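PDB 4OR8: membrane-associated protein VP24 from Marburg virus - Musoke, Kenya, 1980, which may act as a minor matrix protein in assembly of the viral nucleocapsid and in virion budding, and interacts with the nucleoprotein. Local coordinates for residues 127-130 with 131-135; 137-140 with 141-145; 171-174 with 175-179. All coordinates share one frame; numbering follows the deposited sequence.

Contact 1. Residues 127-130 with 131-135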
ATOM      1  N   PRO B 127     -26.512  -7.245 -23.818  1.00 30.34           N
ATOM      2  CA  PRO B 127     -25.610  -7.203 -24.979  1.00 29.80           C
ATOM      3  C   PRO B 127     -25.352  -5.798 -25.515  1.00 29.53           C
ATOM      4  O   PRO B 127     -24.220  -5.486 -25.888  1.00 31.18           O
ATOM      5  CB  PRO B 127     -26.356  -8.031 -26.025  1.00 31.07           C
ATOM      6  CG  PRO B 127     -27.154  -8.990 -25.223  1.00 31.57           C
ATOM      7  CD  PRO B 127     -27.591  -8.231 -24.007  1.00 28.26           C
ATOM      8  N   GLY B 128     -26.387  -4.966 -25.554  1.00 22.96           N
ATOM      9  CA  GLY B 128     -26.235  -3.597 -26.007  1.00 22.34           C
ATOM     10  C   GLY B 128     -25.285  -2.807 -25.130  1.00 27.89           C
ATOM     11  O   GLY B 128     -24.405  -2.106 -25.628  1.00 26.87           O
ATOM     12  N   PHE B 129     -25.461  -2.926 -23.817  1.00 27.52           N
ATOM     13  CA  PHE B 129     -24.602  -2.238 -22.861  1.00 20.29           C
ATOM     14  C   PHE B 129     -23.232  -2.900 -22.794  1.00 28.72           C
ATOM     15  O   PHE B 129     -22.226  -2.244 -22.512  1.00 27.71           O
ATOM     16  CB  PHE B 129     -25.252  -2.224 -21.479  1.00 31.18           C
ATOM     17  CG  PHE B 129     -24.434  -1.530 -20.428  1.00 26.38           C
ATOM     18  CD1 PHE B 129     -24.197  -0.167 -20.503  1.00 28.10           C
ATOM     19  CD2 PHE B 129     -23.913  -2.241 -19.360  1.00 24.03           C
ATOM     20  CE1 PHE B 129     -23.445   0.476 -19.535  1.00 26.19           C
ATOM     21  CE2 PHE B 129     -23.163  -1.603 -18.387  1.00 32.83           C
ATOM     22  CZ  PHE B 129     -22.927  -0.242 -18.477  1.00 27.94           C
ATOM     23  N   ARG B 130     -23.199  -4.205 -23.055  1.00 31.97           N
ATOM     24  CA  ARG B 130     -21.941  -4.943 -23.097  1.00 24.46           C
ATOM     25  C   ARG B 130     -21.019  -4.372 -24.167  1.00 25.69           C
ATOM     26  O   ARG B 130     -19.812  -4.258 -23.961  1.00 31.60           O
ATOM     27  CB  ARG B 130     -22.189  -6.430 -23.350  1.00 23.47           C
ATOM     28  CG  ARG B 130     -20.914  -7.241 -23.480  1.00 22.13           C
ATOM     29  CD  ARG B 130     -21.193  -8.704 -23.777  1.00 35.02           C
ATOM     30  NE  ARG B 130     -21.689  -9.426 -22.610  1.00 41.87           N
ATOM     31  CZ  ARG B 130     -22.923  -9.905 -22.494  1.00 47.53           C
ATOM     32  NH1 ARG B 130     -23.794  -9.748 -23.481  1.00 45.27           N
ATOM     33  NH2 ARG B 130     -23.283 -10.551 -21.393  1.00 47.03           N
ATOM     34  N   SER B 131     -21.596  -4.006 -25.305  1.00 30.98           N
ATOM     35  CA  SER B 131     -20.822  -3.423 -26.394  1.00 38.15           C
ATOM     36  C   SER B 131     -20.383  -2.001 -26.049  1.00 35.47           C
ATOM     37  O   SER B 131     -19.346  -1.534 -26.520  1.00 33.55           O
ATOM     38  CB  SER B 131     -21.620  -3.438 -27.700  1.00 34.80           C
ATOM     39  OG  SER B 131     -22.683  -2.503 -27.662  1.00 48.88           O
ATOM     40  N   ILE B 132     -21.177  -1.316 -25.231  1.00 26.65           N
ATOM     41  CA  ILE B 132     -20.799   0.001 -24.736  1.00 23.98           C
ATOM     42  C   ILE B 132     -19.592  -0.124 -23.812  1.00 27.60           C
ATOM     43  O   ILE B 132     -18.613   0.615 -23.949  1.00 25.17           O
ATOM     44  CB  ILE B 132     -21.960   0.684 -23.991  1.00 27.13           C
ATOM     45  CG1 ILE B 132     -23.028   1.136 -24.987  1.00 30.15           C
ATOM     46  CG2 ILE B 132     -21.460   1.872 -23.190  1.00 23.51           C
ATOM     47  CD1 ILE B 132     -24.217   1.823 -24.345  1.00 34.00           C
ATOM     48  N   VAL B 133     -19.665  -1.074 -22.885  1.00 19.14           N
ATOM     49  CA  VAL B 133     -18.561  -1.357 -21.974  1.00 19.63           C
ATOM     50  C   VAL B 133     -17.288  -1.668 -22.760  1.00 22.19           C
ATOM     51  O   VAL B 133     -16.185  -1.291 -22.360  1.00 25.27           O
ATOM     52  CB  VAL B 133     -18.899  -2.523 -21.019  1.00 21.48           C
ATOM     53  CG1 VAL B 133     -17.675  -2.950 -20.224  1.00 16.63           C
ATOM     54  CG2 VAL B 133     -20.028  -2.127 -20.079  1.00 18.89           C
ATOM     55  N   HIS B 134     -17.452  -2.338 -23.894  1.00 25.04           N
ATOM     56  CA  HIS B 134     -16.324  -2.645 -24.761  1.00 25.47           C
ATOM     57  C   HIS B 134     -15.684  -1.371 -25.303  1.00 27.59           C
ATOM     58  O   HIS B 134     -14.460  -1.238 -25.315  1.00 23.99           O
ATOM     59  CB  HIS B 134     -16.762  -3.544 -25.913  1.00 22.82           C
ATOM     60  CG  HIS B 134     -15.640  -3.962 -26.808  1.00 38.61           C
ATOM     61  ND1 HIS B 134     -15.495  -3.483 -28.093  1.00 46.57           N
ATOM     62  CD2 HIS B 134     -14.605  -4.811 -26.604  1.00 38.92           C
ATOM     63  CE1 HIS B 134     -14.422  -4.022 -28.642  1.00 50.06           C
ATOM     64  NE2 HIS B 134     -13.863  -4.831 -27.760  1.00 53.68           N
ATOM     65  N   MET B 135     -16.517  -0.438 -25.750  1.00 26.78           N
ATOM     66  CA  MET B 135     -16.034   0.851 -26.229  1.00 20.63           C
ATOM     67  C   MET B 135     -15.322   1.609 -25.115  1.00 22.16           C
ATOM     68  O   MET B 135     -14.254   2.179 -25.336  1.00 24.00           O
ATOM     69  CB  MET B 135     -17.189   1.691 -26.782  1.00 32.21           C
ATOM     70  CG  MET B 135     -17.653   1.283 -28.170  1.00 37.72           C
ATOM     71  SD  MET B 135     -19.006   2.304 -28.791  1.00 58.09           S
ATOM     72  CE  MET B 135     -20.411   1.579 -27.953  1.00 35.34           C
TER

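Contact 2. Residues 137-140 with 141-145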
ATOM      1  N   SER B 137     -13.907   0.348 -22.456  1.00 19.48           N
ATOM      2  CA  SER B 137     -12.680  -0.368 -22.144  1.00 21.27           C
ATOM      3  C   SER B 137     -11.553   0.005 -23.102  1.00 24.72           C
ATOM      4  O   SER B 137     -10.426   0.248 -22.672  1.00 23.31           O
ATOM      5  CB  SER B 137     -12.920  -1.877 -22.169  1.00 14.15           C
ATOM      6  OG  SER B 137     -11.749  -2.572 -21.787  1.00 27.11           O
ATOM      7  N   GLU B 138     -11.861   0.049 -24.396  1.00 20.30           N
ATOM      8  CA  GLU B 138     -10.871   0.418 -25.401  1.00 20.70           C
ATOM      9  C   GLU B 138     -10.410   1.853 -25.199  1.00 22.92           C
ATOM     10  O   GLU B 138      -9.232   2.165 -25.365  1.00 26.69           O
ATOM     11  CB  GLU B 138     -11.426   0.240 -26.816  1.00 19.43           C
ATOM     12  CG  GLU B 138     -11.492  -1.205 -27.281  1.00 36.84           C
ATOM     13  CD  GLU B 138     -11.963  -1.343 -28.721  1.00 59.52           C
ATOM     14  OE1 GLU B 138     -12.465  -0.348 -29.290  1.00 52.22           O
ATOM     15  OE2 GLU B 138     -11.831  -2.451 -29.284  1.00 60.78           O
ATOM     16  N   TRP B 139     -11.349   2.718 -24.836  1.00 17.26           N
ATOM     17  CA  TRP B 139     -11.055   4.123 -24.585  1.00 21.88           C
ATOM     18  C   TRP B 139     -10.095   4.296 -23.411  1.00 29.52           C
ATOM     19  O   TRP B 139      -9.204   5.146 -23.445  1.00 32.30           O
ATOM     20  CB  TRP B 139     -12.352   4.899 -24.339  1.00 23.00           C
ATOM     21  CG  TRP B 139     -12.150   6.220 -23.677  1.00 24.96           C
ATOM     22  CD1 TRP B 139     -11.446   7.280 -24.162  1.00 27.00           C
ATOM     23  CD2 TRP B 139     -12.673   6.632 -22.408  1.00 20.39           C
ATOM     24  NE1 TRP B 139     -11.489   8.325 -23.271  1.00 28.13           N
ATOM     25  CE2 TRP B 139     -12.238   7.953 -22.185  1.00 22.87           C
ATOM     26  CE3 TRP B 139     -13.463   6.010 -21.437  1.00 22.01           C
ATOM     27  CZ2 TRP B 139     -12.564   8.663 -21.034  1.00 25.73           C
ATOM     28  CZ3 TRP B 139     -13.792   6.720 -20.294  1.00 22.56           C
ATOM     29  CH2 TRP B 139     -13.341   8.031 -20.103  1.00 28.71           C
ATOM     30  N   LEU B 140     -10.272   3.483 -22.375  1.00 20.43           N
ATOM     31  CA  LEU B 140      -9.416   3.573 -21.199  1.00 20.30           C
ATOM     32  C   LEU B 140      -8.022   3.005 -21.459  1.00 26.21           C
ATOM     33  O   LEU B 140      -7.032   3.517 -20.940  1.00 29.90           O
ATOM     34  CB  LEU B 140     -10.067   2.870 -20.008  1.00 22.17           C
ATOM     35  CG  LEU B 140     -11.330   3.537 -19.461  1.00 22.08           C
ATOM     36  CD1 LEU B 140     -12.087   2.589 -18.553  1.00 20.20           C
ATOM     37  CD2 LEU B 140     -10.968   4.814 -18.723  1.00 26.46           C
ATOM     38  N   LEU B 141      -7.946   1.957 -22.270  1.00 19.38           N
ATOM     39  CA  LEU B 141      -6.674   1.290 -22.526  1.00 21.02           C
ATOM     40  C   LEU B 141      -5.821   1.996 -23.576  1.00 32.18           C
ATOM     41  O   LEU B 141      -4.597   2.041 -23.458  1.00 35.63           O
ATOM     42  CB  LEU B 141      -6.904  -0.165 -22.948  1.00 27.25           C
ATOM     43  CG  LEU B 141      -7.450  -1.121 -21.886  1.00 24.16           C
ATOM     44  CD1 LEU B 141      -7.805  -2.460 -22.503  1.00 36.92           C
ATOM     45  CD2 LEU B 141      -6.440  -1.301 -20.769  1.00 23.79           C
ATOM     46  N   LEU B 142      -6.464   2.544 -24.602  1.00 28.54           N
ATOM     47  CA  LEU B 142      -5.734   3.086 -25.747  1.00 33.37           C
ATOM     48  C   LEU B 142      -5.614   4.611 -25.756  1.00 37.43           C
ATOM     49  O   LEU B 142      -4.750   5.162 -26.436  1.00 41.45           O
ATOM     50  CB  LEU B 142      -6.373   2.609 -27.052  1.00 38.27           C
ATOM     51  CG  LEU B 142      -6.436   1.097 -27.265  1.00 36.39           C
ATOM     52  CD1 LEU B 142      -7.143   0.778 -28.569  1.00 33.21           C
ATOM     53  CD2 LEU B 142      -5.040   0.499 -27.249  1.00 35.07           C
ATOM     54  N   GLU B 143      -6.475   5.292 -25.009  1.00 41.07           N
ATOM     55  CA  GLU B 143      -6.488   6.751 -25.029  1.00 39.40           C
ATOM     56  C   GLU B 143      -6.165   7.359 -23.671  1.00 40.98           C
ATOM     57  O   GLU B 143      -6.130   6.664 -22.654  1.00 35.19           O
ATOM     58  CB  GLU B 143      -7.846   7.263 -25.512  1.00 44.06           C
ATOM     59  CG  GLU B 143      -8.341   6.601 -26.786  1.00 49.62           C
ATOM     60  CD  GLU B 143      -9.753   7.017 -27.144  1.00 69.22           C
ATOM     61  OE1 GLU B 143     -10.020   8.237 -27.200  1.00 67.06           O
ATOM     62  OE2 GLU B 143     -10.598   6.121 -27.363  1.00 78.11           O
ATOM     63  N   VAL B 144      -5.927   8.667 -23.667  1.00 40.43           N
ATOM     64  CA  VAL B 144      -5.662   9.402 -22.438  1.00 41.19           C
ATOM     65  C   VAL B 144      -6.595  10.602 -22.348  1.00 43.66           C
ATOM     66  O   VAL B 144      -6.469  11.439 -21.455  1.00 47.38           O
ATOM     67  CB  VAL B 144      -4.202   9.883 -22.365  1.00 44.82           C
ATOM     68  CG1 VAL B 144      -3.251   8.693 -22.343  1.00 31.66           C
ATOM     69  CG2 VAL B 144      -3.886  10.810 -23.535  1.00 35.38           C
ATOM     70  N   THR B 145      -7.531  10.674 -23.287  1.00 37.85           N
ATOM     71  CA  THR B 145      -8.505  11.756 -23.326  1.00 38.01           C
ATOM     72  C   THR B 145      -9.461  11.668 -22.143  1.00 41.12           C
ATOM     73  O   THR B 145      -9.729  10.582 -21.628  1.00 44.36           O
ATOM     74  CB  THR B 145      -9.309  11.726 -24.631  1.00 44.82           C
ATOM     75  OG1 THR B 145     -10.024  10.488 -24.721  1.00 43.87           O
ATOM     76  CG2 THR B 145      -8.373  11.850 -25.825  1.00 40.42           C
TER

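Contact 3. Residues 171-174 with 175-179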
ATOM      1  N   VAL B 171     -16.551  -3.593 -10.943  1.00 17.57           N
ATOM      2  CA  VAL B 171     -15.216  -3.017 -10.823  1.00 16.18           C
ATOM      3  C   VAL B 171     -14.684  -3.165  -9.400  1.00 18.56           C
ATOM      4  O   VAL B 171     -13.511  -3.487  -9.199  1.00 17.34           O
ATOM      5  CB  VAL B 171     -15.198  -1.532 -11.248  1.00 21.04           C
ATOM      6  CG1 VAL B 171     -13.851  -0.902 -10.946  1.00 14.83           C
ATOM      7  CG2 VAL B 171     -15.526  -1.403 -12.725  1.00 12.36           C
ATOM      8  N   LYS B 172     -15.553  -2.940  -8.418  1.00 16.42           N
ATOM      9  CA  LYS B 172     -15.191  -3.142  -7.018  1.00 21.06           C
ATOM     10  C   LYS B 172     -14.820  -4.601  -6.785  1.00 27.70           C
ATOM     11  O   LYS B 172     -13.880  -4.908  -6.048  1.00 26.10           O
ATOM     12  CB  LYS B 172     -16.339  -2.740  -6.090  1.00 20.53           C
ATOM     13  CG  LYS B 172     -16.601  -1.245  -6.028  1.00 31.29           C
ATOM     14  CD  LYS B 172     -17.838  -0.923  -5.198  1.00 32.23           C
ATOM     15  CE  LYS B 172     -17.612  -1.183  -3.716  1.00 36.02           C
ATOM     16  NZ  LYS B 172     -16.605  -0.256  -3.130  1.00 48.97           N
ATOM     17  N   ASN B 173     -15.564  -5.495  -7.427  1.00 18.22           N
ATOM     18  CA  ASN B 173     -15.305  -6.923  -7.324  1.00 16.52           C
ATOM     19  C   ASN B 173     -13.945  -7.296  -7.901  1.00 19.84           C
ATOM     20  O   ASN B 173     -13.230  -8.129  -7.341  1.00 19.45           O
ATOM     21  CB  ASN B 173     -16.419  -7.712  -8.014  1.00 26.03           C
ATOM     22  CG  ASN B 173     -16.155  -9.204  -8.031  1.00 19.95           C
ATOM     23  OD1 ASN B 173     -15.802  -9.769  -9.064  1.00 27.84           O
ATOM     24  ND2 ASN B 173     -16.327  -9.850  -6.885  1.00 19.89           N
ATOM     25  N   PHE B 174     -13.587  -6.670  -9.016  1.00 18.78           N
ATOM     26  CA  PHE B 174     -12.294  -6.922  -9.641  1.00 21.71           C
ATOM     27  C   PHE B 174     -11.156  -6.408  -8.771  1.00 17.86           C
ATOM     28  O   PHE B 174     -10.111  -7.045  -8.667  1.00 24.72           O
ATOM     29  CB  PHE B 174     -12.223  -6.280 -11.024  1.00 19.09           C
ATOM     30  CG  PHE B 174     -10.919  -6.511 -11.731  1.00 18.24           C
ATOM     31  CD1 PHE B 174     -10.703  -7.677 -12.445  1.00 25.49           C
ATOM     32  CD2 PHE B 174      -9.910  -5.561 -11.687  1.00 17.79           C
ATOM     33  CE1 PHE B 174      -9.507  -7.894 -13.100  1.00 28.68           C
ATOM     34  CE2 PHE B 174      -8.712  -5.772 -12.340  1.00 21.73           C
ATOM     35  CZ  PHE B 174      -8.510  -6.940 -13.049  1.00 26.24           C
ATOM     36  N   PHE B 175     -11.359  -5.247  -8.160  1.00 17.00           N
ATOM     37  CA  PHE B 175     -10.378  -4.688  -7.244  1.00 17.28           C
ATOM     38  C   PHE B 175     -10.173  -5.647  -6.089  1.00 18.31           C
ATOM     39  O   PHE B 175      -9.047  -5.888  -5.660  1.00 17.39           O
ATOM     40  CB  PHE B 175     -10.850  -3.339  -6.704  1.00 21.57           C
ATOM     41  CG  PHE B 175     -10.766  -2.223  -7.700  1.00 19.47           C
ATOM     42  CD1 PHE B 175      -9.958  -2.331  -8.817  1.00 17.45           C
ATOM     43  CD2 PHE B 175     -11.492  -1.062  -7.514  1.00 24.51           C
ATOM     44  CE1 PHE B 175      -9.878  -1.300  -9.733  1.00 24.50           C
ATOM     45  CE2 PHE B 175     -11.416  -0.028  -8.424  1.00 29.17           C
ATOM     46  CZ  PHE B 175     -10.607  -0.148  -9.536  1.00 23.01           C
ATOM     47  N   ASN B 176     -11.278  -6.197  -5.601  1.00 19.75           N
ATOM     48  CA  ASN B 176     -11.245  -7.120  -4.478  1.00 19.38           C
ATOM     49  C   ASN B 176     -10.496  -8.413  -4.780  1.00 20.61           C
ATOM     50  O   ASN B 176      -9.788  -8.942  -3.921  1.00 19.87           O
ATOM     51  CB  ASN B 176     -12.665  -7.437  -4.011  1.00 27.67           C
ATOM     52  CG  ASN B 176     -12.692  -8.444  -2.883  1.00 30.86           C
ATOM     53  OD1 ASN B 176     -12.537  -8.086  -1.716  1.00 40.66           O
ATOM     54  ND2 ASN B 176     -12.883  -9.715  -3.224  1.00 26.42           N
ATOM     55  N   LYS B 177     -10.652  -8.930  -5.994  1.00 14.11           N
ATOM     56  CA  LYS B 177      -9.977 -10.169  -6.353  1.00 21.39           C
ATOM     57  C   LYS B 177      -8.493  -9.928  -6.633  1.00 22.98           C
ATOM     58  O   LYS B 177      -7.683 -10.852  -6.565  1.00 29.43           O
ATOM     59  CB  LYS B 177     -10.676 -10.875  -7.521  1.00 18.93           C
ATOM     60  CG  LYS B 177     -10.617 -10.142  -8.840  1.00 31.53           C
ATOM     61  CD  LYS B 177     -11.799 -10.516  -9.727  1.00 47.06           C
ATOM     62  CE  LYS B 177     -11.968 -12.022  -9.845  1.00 48.35           C
ATOM     63  NZ  LYS B 177     -13.116 -12.381 -10.728  1.00 51.48           N
ATOM     64  N   MET B 178      -8.139  -8.682  -6.928  1.00 18.42           N
ATOM     65  CA  MET B 178      -6.738  -8.303  -7.083  1.00 14.46           C
ATOM     66  C   MET B 178      -5.994  -8.428  -5.759  1.00 19.63           C
ATOM     67  O   MET B 178      -4.789  -8.681  -5.730  1.00 19.11           O
ATOM     68  CB  MET B 178      -6.621  -6.872  -7.591  1.00 18.02           C
ATOM     69  CG  MET B 178      -6.986  -6.684  -9.047  1.00 21.72           C
ATOM     70  SD  MET B 178      -6.678  -4.979  -9.545  1.00 32.59           S
ATOM     71  CE  MET B 178      -4.961  -4.814  -9.078  1.00 27.74           C
ATOM     72  N   PHE B 179      -6.719  -8.242  -4.662  1.00 15.92           N
ATOM     73  CA  PHE B 179      -6.135  -8.380  -3.335  1.00 17.65           C
ATOM     74  C   PHE B 179      -6.026  -9.837  -2.895  1.00 21.53           C
ATOM     75  O   PHE B 179      -5.507 -10.133  -1.819  1.00 19.65           O
ATOM     76  CB  PHE B 179      -6.917  -7.561  -2.310  1.00 12.44           C
ATOM     77  CG  PHE B 179      -6.622  -6.095  -2.373  1.00 22.25           C
ATOM     78  CD1 PHE B 179      -5.503  -5.579  -1.743  1.00 18.15           C
ATOM     79  CD2 PHE B 179      -7.450  -5.233  -3.071  1.00 17.86           C
ATOM     80  CE1 PHE B 179      -5.219  -4.230  -1.802  1.00 22.26           C
ATOM     81  CE2 PHE B 179      -7.169  -3.882  -3.134  1.00 21.08           C
ATOM     82  CZ  PHE B 179      -6.051  -3.380  -2.497  1.00 19.76           C
TER

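Contact 1. Residues 127-130 with 131-135
The first turns of helix 127-142 bring Phe129 against Val133 one turn on, and Gly128 against Ser131. Val133 sets its CG2 methyl over one face of the Phe129 ring, 3.9 Å from the ring centroid and 23° off its normal, a CH-pi contact displaced toward the rim. The nearest ring atom is CE2, 3.6 Å from Val133 CG2. Phe129 presents this face because its CG lies anti to the backbone N (chi1 -180°), which swings the ring out from the helix and slightly toward Val133. In the backbone, Val133 N binds Phe129 O at 2.8 Å in a nearly straight bond. On the more exposed side, Ser131 OG folds back on its own helix and donates to Gly128 O over 2.7 Å, reaching it at a tilt of 30° from the carbonyl plane. Gly128 O also takes the amide of Ile132, but that bond is weak, at 3.3 Å from Ile132 N. Leu167 and Met163 of helix 161-178 touch Phe129, and Tyr158 of helix 152-158 touches both Phe129 and Ile132. The chemistry therefore divides the helix: an apolar flank of Phe129, Ile132 and Val133 packs into the protein, while the serine hydroxyl binds a main-chain carbonyl of the opening turn and stays within its own helix.

Contact 2. Residues 137-140 with 141-145
Trp139 NE1 meets two oxygens of one residue, Thr145, just past the end of helix 127-142. The stronger bond runs to Thr145 OG1 at 3.0 Å, with the hydroxyl only 4° out of the indole plane; the second, to Thr145 O at 3.3 Å, is weak and bent. With chi1 at 162°, CG is roughly anti to the backbone N; the indole projects out to the side of the helix, and the chain after Glu143 folds back so that Thr145 meets its N-H. Glu143, the first residue to leave helical geometry, lies between them in sequence. Its carboxylate stands at the same edge of the indole, CD 3.4 Å from Trp139 CD1, the two planes 76° apart. Its amide still closes the last turn, Glu143 N to Trp139 O at 3.1 Å. Two residues earlier, Leu141 N binds Ser137 O at 3.0 Å. The indole is thus held at its edge by the segment that follows the helix. Arg109 of helix 104-115 ties the parts together: its guanidinium forms a cation-pi contact with Trp139 and hydrogen-bonds Trp139 O and Thr145 O. Along the same helix, Ile110 packs on Leu141 and Gly113 O receives the hydroxyl of Ser137.

Contact 3. Residues 171-174 with 175-179
Four consecutive i to i+4 backbone bonds run through the last turns of helix 161-178, from Phe175 N to Val171 O at 3.0 Å through to Met178 N to Phe174 O at 3.1 Å. On one flank the side chains of Val171 and Phe175 run alongside each other in the same direction. The CG1 methyl of Val171 sits over a face of the Phe175 ring, 3.9 Å from its centroid and 27° off the normal, a CH-pi contact. Val171 O lies 3.4 Å from Phe175 CG, above the plane and toward the rim, while accepting its helical bond from the amide of the same phenylalanine. The next pair, Phe174 and Met178, makes a Met-aromatic contact. Here the sulfur approaches the ring obliquely, with SD 4.5 Å from the centroid and 3.5 Å from Phe174 CE2. A chi2 of -176° extends the methionine chain so that SD reaches the ring. Lys177 also packs on Phe174: CG stands between the backbone N and the carbonyl carbon (chi1 66°), and the aliphatic chain runs back past Phe174 at about a right angle, CD 4.1 Å from CD1 of that ring. Its ammonium end forms a salt bridge with Glu120. Leu111 of helix 104-115 and Leu243 of helix 240-244 each touch both Phe175 and Met178, and Phe61 of strand 59-64 touches Phe175. The arrangement is that of an amphipathic helix, with valine, phenylalanines and methionine packed into the alpha/beta core of VP24 and lysines and asparagines along the more exposed side.

Along the chain the contacts come in series. Contacts 1 and 2 occupy the two ends of one helix, 127-142, their centres about 15 Å apart and on the same side of the chain's centre; contact 3 lies at the C-terminal end of helix 161-178. Its centre is about 20 Å from each of the others, with nearest atoms about 8 Å away, and it lies on the opposite side of the chain's centre from contact 2. Helix 161-178, which carries contact 3, also packs through Met163 and Leu167 on contact 1, while helix 104-115 touches contacts 2 and 3. The three local contacts are thus parts of one group of packed helices in the VP24 fold.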